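Local coordinates for exported protein (Bacteroides fragilis, PDB 4JX0) that is of unknown function but binds magnesium and joins an N-terminal BT_3987-like domain to a probable F5/F8 type C domain, at residues 242-246 with 311-315; 254-260 with 299-305. All coordinates share one frame. Residues are numbered along the deposited sequence.

In the fold
Both contacts lie in the C-terminal beta sandwich, one in each of its antiparallel sheets, with centres about 10 Å apart. Interaction 1 joins strands 235-244 and 312-319; interaction 2, nested inside the chain loop that interaction 1 closes, joins strands 255-263 and 296-304. Interaction 1 is the more buried in its residues yet buries less surface (392 against 838 Å²), relying on polar bonds beside a magnesium ion. Interaction 2 is a longer, twice-bulged pairing with a buried apolar side and a partly exposed side carrying charge. T245 OG1 and L255 N, 2.9 Å apart in a probable hydrogen bond, tie the two together, while L243 meets both L255 and M302 across the sandwich.

Interaction 1 of 2, residues 242-246 with 311-315; sequences RLDTN and VDVNE. With MG (magnesium ion), chain D.
Segment 242-246, on strand 235-244, meets 311-315, on strand 312-319, in a splayed antiparallel pairing, the touching parts 141° apart. Two backbone bonds link the segments: D244 N donates to E315 O (2.9 Å), and N314 N to D244 O (2.7 Å). Beyond D244 side chains take over. T245 OG1 (chi1 t) donates to D312 O at 2.7 Å and is bonded to L255 N; N246 ND2 (chi1 t) donates to D312 OD2 at 2.8 Å, 169° at the hydrogen. The D244 carboxylate is answered within its own segment by a salt bridge, R242 NH1 lying 2.9 Å from D244 OD2 and donating to D244 OD1 at 3.0 Å. N314, with phi/psi -89/-26, interrupts the extended backbone, and its carbonyl O binds magnesium at 2.2 Å. E315 OE1 (chi1 t, chi2 p) lies 2.4 Å and a water 2.2 Å from the magnesium; S208 O, D211 OD1 and N213 O complete six-fold coordination. N314 OD1 and E315 OE2 are satisfied by N217 and N192. The pairing builds part of the metal site at a strand junction. Strand 283-294 flanks strand 235-244, bonding L243 through A284, and M302 of strand 296-304 packs on L243 and V313.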
# COMPACT_ATOMS: atom_id res chain seq x y z
N ARG A 242 21.23 15.29 3.46
CA ARG A 242 20.94 16.42 2.57
C ARG A 242 21.15 15.88 1.17
O ARG A 242 22.29 15.57 0.80
CB ARG A 242 21.86 17.62 2.87
CG ARG A 242 21.82 18.81 1.86
CD ARG A 242 23.18 19.51 1.76
NE ARG A 242 23.11 20.98 1.92
CZ ARG A 242 23.07 21.88 0.93
NH1 ARG A 242 23.06 21.49 -0.34
NH2 ARG A 242 23.03 23.18 1.22
N LEU A 243 20.07 15.71 0.42
CA LEU A 243 20.11 15.22 -0.96
C LEU A 243 19.84 16.39 -1.91
O LEU A 243 18.71 16.88 -1.95
CB LEU A 243 19.06 14.10 -1.18
CG LEU A 243 19.52 12.68 -0.87
CD1 LEU A 243 19.85 12.52 0.58
CD2 LEU A 243 18.45 11.68 -1.28
N ASP A 244 20.86 16.85 -2.64
CA ASP A 244 20.66 17.92 -3.61
C ASP A 244 19.96 17.34 -4.81
O ASP A 244 20.41 16.34 -5.35
CB ASP A 244 21.97 18.58 -4.02
CG ASP A 244 22.47 19.48 -2.94
OD1 ASP A 244 22.92 18.95 -1.89
OD2 ASP A 244 22.29 20.72 -3.06
N THR A 245 18.86 17.95 -5.21
CA THR A 245 18.03 17.45 -6.29
C THR A 245 17.74 18.59 -7.27
O THR A 245 18.28 19.69 -7.13
CB THR A 245 16.78 16.80 -5.67
OG1 THR A 245 16.08 16.05 -6.66
CG2 THR A 245 15.84 17.80 -5.01
N ASN A 246 16.93 18.30 -8.29
CA ASN A 246 16.61 19.26 -9.33
C ASN A 246 15.82 20.45 -8.78
O ASN A 246 15.06 20.28 -7.83
CB ASN A 246 15.80 18.58 -10.44
CG ASN A 246 15.88 19.30 -11.75
OD1 ASN A 246 15.28 20.35 -11.93
ND2 ASN A 246 16.64 18.76 -12.68
N VAL A 311 14.17 10.86 -10.26
CA VAL A 311 14.67 12.00 -9.49
C VAL A 311 16.17 12.16 -9.72
O VAL A 311 16.87 11.18 -9.92
CB VAL A 311 14.35 11.89 -7.97
CG1 VAL A 311 12.92 11.43 -7.73
CG2 VAL A 311 15.33 10.97 -7.25
N ASP A 312 16.64 13.41 -9.60
CA ASP A 312 18.06 13.76 -9.66
C ASP A 312 18.63 13.77 -8.27
O ASP A 312 17.97 14.26 -7.37
CB ASP A 312 18.26 15.18 -10.24
CG ASP A 312 18.14 15.35 -11.73
OD1 ASP A 312 17.88 14.35 -12.42
OD2 ASP A 312 18.28 16.50 -12.21
N VAL A 313 19.85 13.26 -8.09
CA VAL A 313 20.57 13.38 -6.82
C VAL A 313 21.94 13.88 -7.26
O VAL A 313 22.66 13.17 -7.95
CB VAL A 313 20.57 12.14 -5.91
CG1 VAL A 313 21.26 12.44 -4.59
CG2 VAL A 313 19.14 11.67 -5.64
N ASN A 314 22.20 15.17 -7.02
CA ASN A 314 23.40 15.89 -7.44
C ASN A 314 24.53 15.81 -6.42
O ASN A 314 25.70 15.97 -6.80
CB ASN A 314 23.04 17.36 -7.67
CG ASN A 314 21.93 17.57 -8.67
OD1 ASN A 314 21.57 16.67 -9.42
ND2 ASN A 314 21.33 18.75 -8.66
N GLU A 315 24.19 15.61 -5.14
CA GLU A 315 25.15 15.53 -4.04
C GLU A 315 24.46 14.92 -2.82
O GLU A 315 23.29 15.21 -2.59
CB GLU A 315 25.68 16.94 -3.72
CG GLU A 315 26.79 17.01 -2.69
CD GLU A 315 28.19 16.66 -3.14
OE1 GLU A 315 28.38 16.28 -4.32
OE2 GLU A 315 29.11 16.78 -2.29
MG MG D . 27.80 16.48 -6.62
O HOH W 1 27.35 16.56 -8.74

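Interaction 2 of 2, residues 254-260 with 299-305; sequences MLKSCRV and FENMMAF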
# COMPACT_ATOMS: atom_id res chain seq x y z
N MSE A 254 12.80 16.60 -9.36
CA MSE A 254 12.96 17.16 -8.01
C MSE A 254 12.41 16.15 -7.02
O MSE A 254 11.21 15.92 -7.04
CB MSE A 254 12.20 18.50 -7.91
CG MSE A 254 12.13 19.07 -6.49
SE MSE A 254 11.34 20.84 -6.40
CE MSE A 254 9.69 20.50 -6.87
N LEU A 255 13.26 15.56 -6.18
CA LEU A 255 12.83 14.57 -5.19
C LEU A 255 11.72 15.10 -4.28
O LEU A 255 11.90 16.13 -3.62
CB LEU A 255 14.03 14.14 -4.31
CG LEU A 255 13.76 13.22 -3.12
CD1 LEU A 255 13.10 11.93 -3.56
CD2 LEU A 255 15.05 12.91 -2.39
N LYS A 256 10.57 14.38 -4.24
CA LYS A 256 9.45 14.68 -3.36
C LYS A 256 9.39 13.68 -2.24
O LYS A 256 9.38 14.07 -1.07
CB LYS A 256 8.11 14.64 -4.11
CG LYS A 256 6.96 15.25 -3.30
CD LYS A 256 5.67 14.49 -3.42
CE LYS A 256 4.49 15.27 -2.89
NZ LYS A 256 4.65 15.67 -1.47
N SER A 257 9.31 12.38 -2.61
CA SER A 257 9.18 11.30 -1.64
C SER A 257 10.04 10.10 -1.95
O SER A 257 10.39 9.88 -3.10
CB SER A 257 7.73 10.84 -1.57
OG SER A 257 7.30 10.30 -2.81
N CYS A 258 10.33 9.30 -0.91
CA CYS A 258 11.06 8.03 -1.02
C CYS A 258 10.96 7.24 0.30
O CYS A 258 10.67 7.80 1.35
CB CYS A 258 12.51 8.25 -1.42
SG CYS A 258 13.50 9.10 -0.17
N ARG A 259 11.23 5.94 0.21
CA ARG A 259 11.23 4.99 1.33
C ARG A 259 12.66 4.89 1.85
O ARG A 259 13.56 4.64 1.04
CB ARG A 259 10.74 3.65 0.80
CG ARG A 259 10.48 2.57 1.84
CD ARG A 259 10.42 1.22 1.16
NE ARG A 259 9.49 1.25 0.02
CZ ARG A 259 9.65 0.62 -1.15
NH1 ARG A 259 10.71 -0.14 -1.37
NH2 ARG A 259 8.73 0.74 -2.10
N VAL A 260 12.89 5.10 3.16
CA VAL A 260 14.24 5.08 3.73
C VAL A 260 14.48 3.74 4.47
O VAL A 260 14.00 3.56 5.59
CB VAL A 260 14.47 6.29 4.67
CG1 VAL A 260 15.92 6.34 5.15
CG2 VAL A 260 14.10 7.60 3.98
N PHE A 299 17.81 4.36 -0.29
CA PHE A 299 16.64 5.11 -0.69
C PHE A 299 15.96 4.36 -1.82
O PHE A 299 16.62 4.03 -2.80
CB PHE A 299 17.04 6.52 -1.13
CG PHE A 299 17.68 7.30 -0.01
CD1 PHE A 299 16.92 7.83 1.01
CD2 PHE A 299 19.05 7.52 0.00
CE1 PHE A 299 17.51 8.56 2.04
CE2 PHE A 299 19.64 8.24 1.04
CZ PHE A 299 18.87 8.75 2.05
N GLU A 300 14.66 4.05 -1.66
CA GLU A 300 13.88 3.30 -2.65
C GLU A 300 12.60 4.05 -3.01
O GLU A 300 12.20 4.96 -2.30
CB GLU A 300 13.51 1.91 -2.09
CG GLU A 300 14.68 1.08 -1.62
CD GLU A 300 14.30 -0.26 -1.02
OE1 GLU A 300 13.22 -0.35 -0.39
OE2 GLU A 300 15.10 -1.22 -1.15
N ASN A 301 11.96 3.65 -4.12
CA ASN A 301 10.70 4.21 -4.58
C ASN A 301 10.77 5.76 -4.62
O ASN A 301 9.87 6.46 -4.13
CB ASN A 301 9.59 3.72 -3.64
CG ASN A 301 8.20 3.87 -4.20
OD1 ASN A 301 7.95 3.53 -5.36
ND2 ASN A 301 7.28 4.39 -3.40
N MSE A 302 11.83 6.28 -5.24
CA MSE A 302 12.07 7.72 -5.29
C MSE A 302 11.20 8.38 -6.35
O MSE A 302 11.39 8.13 -7.54
CB MSE A 302 13.55 8.02 -5.54
CG MSE A 302 14.48 7.32 -4.57
SE MSE A 302 16.32 7.73 -4.90
CE MSE A 302 16.46 9.33 -3.81
N MSE A 303 10.23 9.20 -5.90
CA MSE A 303 9.29 9.94 -6.75
C MSE A 303 9.57 11.43 -6.75
O MSE A 303 9.85 12.01 -5.70
CB MSE A 303 7.86 9.73 -6.26
CG MSE A 303 6.83 10.01 -7.34
SE MSE A 303 5.05 10.13 -6.63
CE MSE A 303 5.11 11.88 -5.83
N ALA A 304 9.42 12.07 -7.94
CA ALA A 304 9.59 13.51 -8.10
C ALA A 304 8.27 14.24 -7.80
O ALA A 304 7.23 13.60 -7.70
CB ALA A 304 10.05 13.82 -9.51
N PHE A 305 8.31 15.58 -7.67
CA PHE A 305 7.08 16.37 -7.44
C PHE A 305 6.10 16.31 -8.63
O PHE A 305 4.90 16.49 -8.42
CB PHE A 305 7.40 17.84 -7.15
CG PHE A 305 7.61 18.15 -5.69
CD1 PHE A 305 8.84 17.93 -5.09
CD2 PHE A 305 6.61 18.72 -4.93
CE1 PHE A 305 9.06 18.28 -3.76
CE2 PHE A 305 6.81 19.02 -3.59
CZ PHE A 305 8.04 18.82 -3.01
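Two register shifts give this antiparallel pair its shape. At the first, a classic beta bulge, K256 N and S257 N both donate to M303 O (2.9 and 3.2 Å), while M303 N returns a bond to S257 O (2.9 Å). The second lies between S257 and R259, where the other strand turns a corner at N301 (phi/psi 50/49); R259 and E300 resume a hydrogen-bonded pair. Selenomethionine M302 fills the hollow between L255 and C258: its CG lies 3.8 Å from C258 CB, its CE 4.1 Å from L255 CD2. The F299 ring extends this row, its CD1 3.8 Å from C258 SG and its CE1 4.0 Å from V260 CG2. At the far end K256 CG sits 3.5 Å from the F305 ring centroid, 3° off the normal, a CH-pi contact, its NZ going on to D276 and R277; selenomethionine M254 approaches the ring obliquely, SE to centroid 4.7 Å. R259 lays its guanidinium face over N301 CB, with NH1 in a salt bridge to E300 OE1 (2.7 Å). I286 of the facing sheet touches V260 and F299. The chemistry implies one layer of a sandwich, apolar on the buried side, mixed on the other, where S257, R259 and E300 share the surface with M303.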